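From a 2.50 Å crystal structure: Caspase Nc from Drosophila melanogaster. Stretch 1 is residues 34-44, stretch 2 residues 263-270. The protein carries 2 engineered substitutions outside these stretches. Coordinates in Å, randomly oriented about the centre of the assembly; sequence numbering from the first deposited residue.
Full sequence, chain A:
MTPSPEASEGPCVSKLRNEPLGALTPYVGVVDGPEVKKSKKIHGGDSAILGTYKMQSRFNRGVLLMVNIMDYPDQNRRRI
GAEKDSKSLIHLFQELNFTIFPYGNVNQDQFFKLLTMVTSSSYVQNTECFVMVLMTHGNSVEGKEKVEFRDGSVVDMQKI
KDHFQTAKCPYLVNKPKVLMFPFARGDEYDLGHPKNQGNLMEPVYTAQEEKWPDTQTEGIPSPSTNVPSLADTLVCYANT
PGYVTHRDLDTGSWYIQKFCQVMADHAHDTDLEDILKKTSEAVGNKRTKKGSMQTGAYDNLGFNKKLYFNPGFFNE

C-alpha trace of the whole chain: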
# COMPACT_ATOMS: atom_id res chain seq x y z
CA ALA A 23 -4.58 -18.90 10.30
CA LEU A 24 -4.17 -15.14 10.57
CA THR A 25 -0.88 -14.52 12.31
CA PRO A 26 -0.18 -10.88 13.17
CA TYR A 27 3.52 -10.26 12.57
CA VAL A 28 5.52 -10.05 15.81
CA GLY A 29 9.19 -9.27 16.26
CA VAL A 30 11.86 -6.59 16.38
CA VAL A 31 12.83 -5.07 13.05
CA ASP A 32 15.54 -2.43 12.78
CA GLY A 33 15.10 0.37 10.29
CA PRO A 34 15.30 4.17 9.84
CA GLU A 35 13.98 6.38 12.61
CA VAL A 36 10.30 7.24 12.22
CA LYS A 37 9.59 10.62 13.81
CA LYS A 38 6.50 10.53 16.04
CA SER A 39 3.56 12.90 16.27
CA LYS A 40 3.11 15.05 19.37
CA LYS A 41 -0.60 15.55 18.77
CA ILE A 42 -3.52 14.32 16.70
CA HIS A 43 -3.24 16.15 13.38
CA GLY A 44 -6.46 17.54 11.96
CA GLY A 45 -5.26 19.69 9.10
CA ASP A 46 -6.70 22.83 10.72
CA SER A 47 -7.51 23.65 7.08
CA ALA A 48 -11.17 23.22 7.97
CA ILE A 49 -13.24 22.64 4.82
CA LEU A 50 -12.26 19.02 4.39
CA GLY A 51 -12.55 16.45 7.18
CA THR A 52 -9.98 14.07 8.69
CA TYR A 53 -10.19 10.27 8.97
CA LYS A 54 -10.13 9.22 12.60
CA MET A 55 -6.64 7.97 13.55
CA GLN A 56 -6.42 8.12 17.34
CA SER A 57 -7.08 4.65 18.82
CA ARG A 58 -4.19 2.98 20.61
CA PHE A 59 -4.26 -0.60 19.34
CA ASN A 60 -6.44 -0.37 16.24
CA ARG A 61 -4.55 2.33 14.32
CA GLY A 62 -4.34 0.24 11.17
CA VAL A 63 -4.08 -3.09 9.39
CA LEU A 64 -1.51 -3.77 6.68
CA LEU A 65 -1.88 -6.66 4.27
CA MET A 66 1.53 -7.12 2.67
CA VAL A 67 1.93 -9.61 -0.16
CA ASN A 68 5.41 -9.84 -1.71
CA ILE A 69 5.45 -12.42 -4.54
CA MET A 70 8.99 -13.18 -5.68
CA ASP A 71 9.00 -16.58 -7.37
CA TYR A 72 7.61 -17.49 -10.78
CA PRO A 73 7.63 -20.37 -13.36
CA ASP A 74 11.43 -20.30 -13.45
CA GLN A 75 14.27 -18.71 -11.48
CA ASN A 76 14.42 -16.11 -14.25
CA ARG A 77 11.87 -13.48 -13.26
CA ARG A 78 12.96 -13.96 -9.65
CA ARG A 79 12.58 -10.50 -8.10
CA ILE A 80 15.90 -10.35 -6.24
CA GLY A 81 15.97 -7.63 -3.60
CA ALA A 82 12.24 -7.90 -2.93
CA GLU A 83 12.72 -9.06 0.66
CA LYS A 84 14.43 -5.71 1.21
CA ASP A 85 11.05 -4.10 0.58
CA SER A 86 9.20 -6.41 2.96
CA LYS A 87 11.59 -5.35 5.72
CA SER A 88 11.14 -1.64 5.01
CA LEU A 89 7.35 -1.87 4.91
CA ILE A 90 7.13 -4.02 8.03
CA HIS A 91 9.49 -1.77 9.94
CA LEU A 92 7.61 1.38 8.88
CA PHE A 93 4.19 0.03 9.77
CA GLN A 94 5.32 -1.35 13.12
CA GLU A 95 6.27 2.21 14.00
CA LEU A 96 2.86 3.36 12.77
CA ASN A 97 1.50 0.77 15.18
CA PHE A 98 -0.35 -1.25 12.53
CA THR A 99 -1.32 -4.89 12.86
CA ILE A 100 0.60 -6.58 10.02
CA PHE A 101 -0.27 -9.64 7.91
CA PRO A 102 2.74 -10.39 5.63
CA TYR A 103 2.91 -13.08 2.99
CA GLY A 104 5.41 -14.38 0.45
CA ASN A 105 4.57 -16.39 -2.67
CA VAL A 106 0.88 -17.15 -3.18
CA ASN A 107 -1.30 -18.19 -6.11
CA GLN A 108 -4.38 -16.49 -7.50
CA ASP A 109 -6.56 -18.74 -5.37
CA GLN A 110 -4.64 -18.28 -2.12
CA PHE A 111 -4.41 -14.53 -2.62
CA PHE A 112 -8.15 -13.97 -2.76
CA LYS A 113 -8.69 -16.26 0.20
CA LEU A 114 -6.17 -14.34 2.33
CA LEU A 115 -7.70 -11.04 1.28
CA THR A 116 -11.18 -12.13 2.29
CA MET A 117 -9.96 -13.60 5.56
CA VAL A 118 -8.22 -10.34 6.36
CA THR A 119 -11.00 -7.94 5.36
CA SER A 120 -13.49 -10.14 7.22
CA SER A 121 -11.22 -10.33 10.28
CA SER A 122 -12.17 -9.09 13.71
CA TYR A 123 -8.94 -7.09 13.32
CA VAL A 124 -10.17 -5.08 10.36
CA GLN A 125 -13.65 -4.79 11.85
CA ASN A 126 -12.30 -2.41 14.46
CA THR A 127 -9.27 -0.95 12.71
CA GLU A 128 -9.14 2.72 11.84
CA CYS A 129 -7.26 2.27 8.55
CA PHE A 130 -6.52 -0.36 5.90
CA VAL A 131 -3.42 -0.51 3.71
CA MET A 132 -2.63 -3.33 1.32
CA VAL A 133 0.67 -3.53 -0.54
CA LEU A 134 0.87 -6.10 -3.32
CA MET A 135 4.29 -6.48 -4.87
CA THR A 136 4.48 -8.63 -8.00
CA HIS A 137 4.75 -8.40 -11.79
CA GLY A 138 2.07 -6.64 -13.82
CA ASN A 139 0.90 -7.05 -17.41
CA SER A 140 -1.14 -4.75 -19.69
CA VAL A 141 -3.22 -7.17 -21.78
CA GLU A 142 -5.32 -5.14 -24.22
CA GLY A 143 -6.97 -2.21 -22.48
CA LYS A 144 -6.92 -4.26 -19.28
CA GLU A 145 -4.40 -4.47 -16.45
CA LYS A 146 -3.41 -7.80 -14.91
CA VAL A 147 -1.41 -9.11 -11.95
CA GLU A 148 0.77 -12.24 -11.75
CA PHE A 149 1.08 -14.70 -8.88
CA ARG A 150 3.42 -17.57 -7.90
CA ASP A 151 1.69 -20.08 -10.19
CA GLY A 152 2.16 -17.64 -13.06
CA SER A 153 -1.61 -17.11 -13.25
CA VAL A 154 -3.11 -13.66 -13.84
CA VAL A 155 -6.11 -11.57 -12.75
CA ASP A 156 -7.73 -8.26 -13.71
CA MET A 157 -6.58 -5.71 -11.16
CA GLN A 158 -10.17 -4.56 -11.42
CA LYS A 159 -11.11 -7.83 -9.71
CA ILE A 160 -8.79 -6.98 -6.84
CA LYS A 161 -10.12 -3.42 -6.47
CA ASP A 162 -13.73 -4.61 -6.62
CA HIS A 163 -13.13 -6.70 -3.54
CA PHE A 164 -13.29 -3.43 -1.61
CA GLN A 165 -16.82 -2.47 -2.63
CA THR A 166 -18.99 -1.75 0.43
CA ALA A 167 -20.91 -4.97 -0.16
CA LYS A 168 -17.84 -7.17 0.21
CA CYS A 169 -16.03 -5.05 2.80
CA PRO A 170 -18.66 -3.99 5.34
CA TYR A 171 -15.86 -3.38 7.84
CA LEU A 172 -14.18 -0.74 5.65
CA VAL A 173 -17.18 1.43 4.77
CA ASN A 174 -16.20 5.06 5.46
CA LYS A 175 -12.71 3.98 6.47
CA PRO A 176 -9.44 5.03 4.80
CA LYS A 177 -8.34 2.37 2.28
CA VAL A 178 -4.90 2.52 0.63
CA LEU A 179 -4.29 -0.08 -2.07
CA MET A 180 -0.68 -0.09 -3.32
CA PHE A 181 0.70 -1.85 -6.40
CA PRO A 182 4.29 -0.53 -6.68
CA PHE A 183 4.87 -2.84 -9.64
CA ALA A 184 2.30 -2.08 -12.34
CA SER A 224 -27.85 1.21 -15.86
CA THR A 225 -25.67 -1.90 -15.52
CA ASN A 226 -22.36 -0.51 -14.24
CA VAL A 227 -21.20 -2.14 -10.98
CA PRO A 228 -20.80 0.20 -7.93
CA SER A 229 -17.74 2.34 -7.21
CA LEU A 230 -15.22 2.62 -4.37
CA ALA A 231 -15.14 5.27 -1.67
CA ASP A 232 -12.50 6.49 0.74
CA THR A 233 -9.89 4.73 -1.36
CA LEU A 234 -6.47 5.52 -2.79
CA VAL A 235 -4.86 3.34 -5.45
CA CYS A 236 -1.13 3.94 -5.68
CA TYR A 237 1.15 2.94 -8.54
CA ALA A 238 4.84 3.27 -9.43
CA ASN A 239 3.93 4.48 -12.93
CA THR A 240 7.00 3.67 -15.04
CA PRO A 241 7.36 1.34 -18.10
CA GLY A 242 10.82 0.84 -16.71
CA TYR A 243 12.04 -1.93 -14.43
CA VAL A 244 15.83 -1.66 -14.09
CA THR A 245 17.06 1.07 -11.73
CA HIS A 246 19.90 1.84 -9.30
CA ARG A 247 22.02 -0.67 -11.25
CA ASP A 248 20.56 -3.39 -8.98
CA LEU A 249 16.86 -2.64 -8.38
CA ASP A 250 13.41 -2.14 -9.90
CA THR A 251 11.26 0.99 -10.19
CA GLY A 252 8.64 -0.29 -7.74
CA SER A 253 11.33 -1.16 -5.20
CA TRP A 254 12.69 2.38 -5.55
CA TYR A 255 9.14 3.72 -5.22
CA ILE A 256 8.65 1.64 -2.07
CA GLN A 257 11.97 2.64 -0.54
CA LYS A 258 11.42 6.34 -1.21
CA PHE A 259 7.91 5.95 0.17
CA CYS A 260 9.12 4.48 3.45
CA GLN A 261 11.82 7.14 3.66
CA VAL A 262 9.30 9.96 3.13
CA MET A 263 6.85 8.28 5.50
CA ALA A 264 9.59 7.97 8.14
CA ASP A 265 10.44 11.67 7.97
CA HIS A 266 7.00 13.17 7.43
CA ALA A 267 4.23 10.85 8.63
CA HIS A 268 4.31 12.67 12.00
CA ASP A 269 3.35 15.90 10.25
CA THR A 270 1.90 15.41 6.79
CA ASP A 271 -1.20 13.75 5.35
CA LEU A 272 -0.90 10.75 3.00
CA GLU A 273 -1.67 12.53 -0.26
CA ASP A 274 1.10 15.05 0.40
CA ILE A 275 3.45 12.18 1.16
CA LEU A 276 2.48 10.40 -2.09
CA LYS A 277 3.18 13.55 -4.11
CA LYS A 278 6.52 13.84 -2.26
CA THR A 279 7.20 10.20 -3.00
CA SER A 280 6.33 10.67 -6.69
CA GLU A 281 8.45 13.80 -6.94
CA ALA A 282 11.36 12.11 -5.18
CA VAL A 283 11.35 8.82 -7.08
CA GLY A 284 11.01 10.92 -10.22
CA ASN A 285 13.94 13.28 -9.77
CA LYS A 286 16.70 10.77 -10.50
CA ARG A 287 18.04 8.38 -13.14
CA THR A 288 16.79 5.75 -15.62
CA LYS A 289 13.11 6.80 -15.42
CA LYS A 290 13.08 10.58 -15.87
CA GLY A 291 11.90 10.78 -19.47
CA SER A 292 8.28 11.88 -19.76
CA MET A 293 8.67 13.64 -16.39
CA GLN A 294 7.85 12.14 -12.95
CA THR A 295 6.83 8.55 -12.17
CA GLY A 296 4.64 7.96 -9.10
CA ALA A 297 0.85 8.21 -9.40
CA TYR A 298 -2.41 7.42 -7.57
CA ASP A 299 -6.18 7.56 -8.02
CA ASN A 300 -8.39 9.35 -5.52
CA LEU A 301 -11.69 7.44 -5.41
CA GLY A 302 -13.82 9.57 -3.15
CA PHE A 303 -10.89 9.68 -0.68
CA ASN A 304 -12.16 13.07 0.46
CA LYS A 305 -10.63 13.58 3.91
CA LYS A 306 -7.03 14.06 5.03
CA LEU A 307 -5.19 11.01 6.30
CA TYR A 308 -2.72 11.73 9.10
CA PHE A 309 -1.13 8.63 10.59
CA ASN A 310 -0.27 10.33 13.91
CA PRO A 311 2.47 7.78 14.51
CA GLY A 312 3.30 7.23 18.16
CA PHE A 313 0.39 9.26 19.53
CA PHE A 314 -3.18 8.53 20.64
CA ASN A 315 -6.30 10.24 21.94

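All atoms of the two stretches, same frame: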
# COMPACT_ATOMS: atom_id res chain seq x y z
N PRO A 34 15.16 2.73 9.63
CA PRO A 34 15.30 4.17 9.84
C PRO A 34 14.44 4.64 11.00
O PRO A 34 13.52 3.95 11.42
CB PRO A 34 14.83 4.75 8.51
CG PRO A 34 15.22 3.70 7.53
CD PRO A 34 14.79 2.44 8.23
N GLU A 35 14.75 5.82 11.51
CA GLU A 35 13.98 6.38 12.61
C GLU A 35 12.72 7.02 12.06
O GLU A 35 12.78 7.81 11.12
CB GLU A 35 14.81 7.44 13.34
CG GLU A 35 14.02 8.26 14.33
CD GLU A 35 14.73 9.54 14.71
OE1 GLU A 35 15.84 9.47 15.27
OE2 GLU A 35 14.18 10.63 14.43
N VAL A 36 11.58 6.68 12.65
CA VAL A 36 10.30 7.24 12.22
C VAL A 36 9.88 8.29 13.24
O VAL A 36 9.50 7.94 14.36
CB VAL A 36 9.20 6.16 12.15
CG1 VAL A 36 7.86 6.81 11.87
CG2 VAL A 36 9.53 5.15 11.08
N LYS A 37 9.97 9.57 12.87
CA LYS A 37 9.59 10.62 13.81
C LYS A 37 8.15 10.37 14.26
O LYS A 37 7.36 9.84 13.49
CD LYS A 37 9.79 14.51 13.51
CE LYS A 37 11.21 14.72 13.02
NZ LYS A 37 11.61 13.79 11.93
N LYS A 38 7.83 10.74 15.49
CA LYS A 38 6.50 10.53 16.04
C LYS A 38 5.73 11.83 16.16
O LYS A 38 6.31 12.90 16.30
CB LYS A 38 6.59 9.90 17.44
CG LYS A 38 7.42 8.62 17.54
CD LYS A 38 7.38 8.10 18.99
CE LYS A 38 8.52 7.13 19.30
NZ LYS A 38 8.47 5.87 18.50
N SER A 39 4.41 11.73 16.12
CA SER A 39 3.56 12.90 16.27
C SER A 39 3.55 13.30 17.74
O SER A 39 3.87 12.50 18.62
CB SER A 39 2.13 12.58 15.82
OG SER A 39 2.10 12.22 14.46
N LYS A 40 3.18 14.55 18.01
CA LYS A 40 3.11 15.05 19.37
C LYS A 40 1.68 15.52 19.61
O LYS A 40 1.38 16.17 20.61
CB LYS A 40 4.09 16.20 19.57
CG LYS A 40 5.56 15.79 19.60
CD LYS A 40 6.46 17.01 19.77
CE LYS A 40 7.87 16.61 20.18
NZ LYS A 40 8.53 15.69 19.21
N LYS A 41 0.80 15.15 18.69
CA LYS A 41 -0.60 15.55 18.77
C LYS A 41 -1.36 14.78 17.70
O LYS A 41 -0.78 14.04 16.92
CB LYS A 41 -0.72 17.05 18.47
CG LYS A 41 -0.17 17.39 17.08
CD LYS A 41 -0.04 18.88 16.80
CE LYS A 41 -1.35 19.52 16.35
NZ LYS A 41 -1.19 20.99 16.17
N ILE A 42 -2.68 14.94 17.70
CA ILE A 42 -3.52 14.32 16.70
C ILE A 42 -3.66 15.42 15.65
O ILE A 42 -4.18 16.50 15.94
CB ILE A 42 -4.93 13.97 17.25
CG1 ILE A 42 -4.80 12.94 18.38
CG2 ILE A 42 -5.83 13.47 16.12
CD1 ILE A 42 -4.19 11.60 17.95
N HIS A 43 -3.18 15.16 14.44
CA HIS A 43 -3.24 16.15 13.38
C HIS A 43 -4.61 16.18 12.73
O HIS A 43 -5.18 15.14 12.42
CB HIS A 43 -2.15 15.87 12.36
CG HIS A 43 -0.77 16.07 12.90
ND1 HIS A 43 -0.08 17.26 12.76
CD2 HIS A 43 0.02 15.27 13.65
CE1 HIS A 43 1.06 17.18 13.41
NE2 HIS A 43 1.15 15.98 13.96
N GLY A 44 -5.15 17.38 12.55
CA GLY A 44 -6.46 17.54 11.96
C GLY A 44 -6.50 18.59 10.88
O GLY A 44 -7.52 19.25 10.68
N MET A 263 7.78 8.57 4.42
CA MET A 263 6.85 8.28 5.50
C MET A 263 7.59 8.46 6.82
O MET A 263 7.10 9.14 7.73
CB MET A 263 6.33 6.84 5.38
CG MET A 263 5.22 6.65 4.35
SD MET A 263 3.66 7.40 4.90
CE MET A 263 3.04 6.08 5.95
N ALA A 264 8.78 7.88 6.93
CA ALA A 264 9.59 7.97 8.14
C ALA A 264 9.86 9.40 8.58
O ALA A 264 9.82 9.70 9.78
CB ALA A 264 10.90 7.23 7.94
N ASP A 265 10.14 10.28 7.63
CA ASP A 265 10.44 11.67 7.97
C ASP A 265 9.25 12.60 8.06
O ASP A 265 9.31 13.62 8.75
CB ASP A 265 11.47 12.24 6.98
CG ASP A 265 12.78 11.45 6.95
OD1 ASP A 265 13.32 11.14 8.04
OD2 ASP A 265 13.28 11.14 5.85
N HIS A 266 8.14 12.27 7.39
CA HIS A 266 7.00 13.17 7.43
C HIS A 266 5.65 12.68 7.92
O HIS A 266 4.73 13.48 8.09
CB HIS A 266 6.82 13.79 6.04
CG HIS A 266 8.06 14.45 5.52
ND1 HIS A 266 8.84 13.89 4.53
CD2 HIS A 266 8.66 15.61 5.87
CE1 HIS A 266 9.86 14.69 4.29
NE2 HIS A 266 9.78 15.73 5.09
N ALA A 267 5.50 11.38 8.16
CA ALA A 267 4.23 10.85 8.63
C ALA A 267 3.72 11.53 9.92
O ALA A 267 2.52 11.64 10.15
CB ALA A 267 4.34 9.34 8.84
N HIS A 268 4.64 12.00 10.74
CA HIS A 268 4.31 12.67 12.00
C HIS A 268 3.67 14.03 11.77
O HIS A 268 3.02 14.57 12.67
CB HIS A 268 5.59 12.93 12.79
CG HIS A 268 6.50 13.92 12.12
ND1 HIS A 268 6.36 15.29 12.29
CD2 HIS A 268 7.51 13.75 11.24
CE1 HIS A 268 7.25 15.91 11.54
NE2 HIS A 268 7.96 15.01 10.89
N ASP A 269 3.83 14.56 10.56
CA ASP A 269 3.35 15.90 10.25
C ASP A 269 2.49 16.08 9.00
O ASP A 269 1.69 17.03 8.91
CB ASP A 269 4.58 16.80 10.09
CG ASP A 269 4.38 18.18 10.64
OD1 ASP A 269 3.21 18.54 10.92
OD2 ASP A 269 5.38 18.91 10.80
N THR A 270 2.64 15.20 8.03
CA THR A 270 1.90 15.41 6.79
C THR A 270 0.97 14.29 6.35
O THR A 270 1.27 13.11 6.51
CB THR A 270 2.92 15.82 5.66
OG1 THR A 270 2.96 14.84 4.62
CG2 THR A 270 4.31 15.97 6.24
O HOH W 1 6.82 10.76 10.61

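The most unusual feature of this contact is a lysine laid over the face of a histidine: Lys37 CD sits 3.3 Å from the centroid of the His268 ring, only 14° off the ring normal. This is a CH-pi contact, made by the aliphatic part of a side chain usually valued for its charge. The methylenes of lysine suit the place because they are apolar and slightly polarised by the terminal amine; CB and CG of Lys37 are not modelled, so the path from the backbone to CD is not defined. Within its own stretch, His268 NE2 also makes a weak hydrogen bond to Asp265 O (2.9 Å).

The extended segment of residues 34-44, which forms no regular helix or strand, runs past the last part of a helix and the turn after it. Across the stretches the CA atoms of Val36 and Ala264 lie 4.2 Å apart, and those of Ser39 and His268 4.3 Å. Lys37 N donates a hydrogen bond to Ala264 O (3.1 Å), and Val36 CA approaches the same oxygen at 3.5 Å in a CA-H...O contact. The methyl of Ala264 allows a close approach: its CB lies 3.7 Å from Glu35 O and 4.0 Å from Val36 CG2; the second is an apolar pairing, which suits the buried Val36 and Ala264. A water adds a bridge, accepting from His268 N (2.5 Å) and lying within donating distance of both Lys37 O (3.1 Å) and Ala264 O (3.3 Å).

Farther along, Ser39 OG donates to His268 O (3.1 Å); a short side chain ending in a hydroxyl can donate to a backbone carbonyl lying this close. His43 NE2 is closer to the same oxygen, at 2.7 Å, but the angle is too poor for a hydrogen bond. A flat ring can lie close to backbone, and one face of the His43 ring has Asp269 CA over it, while its CE1 comes 3.6 Å from Asp269 OD1.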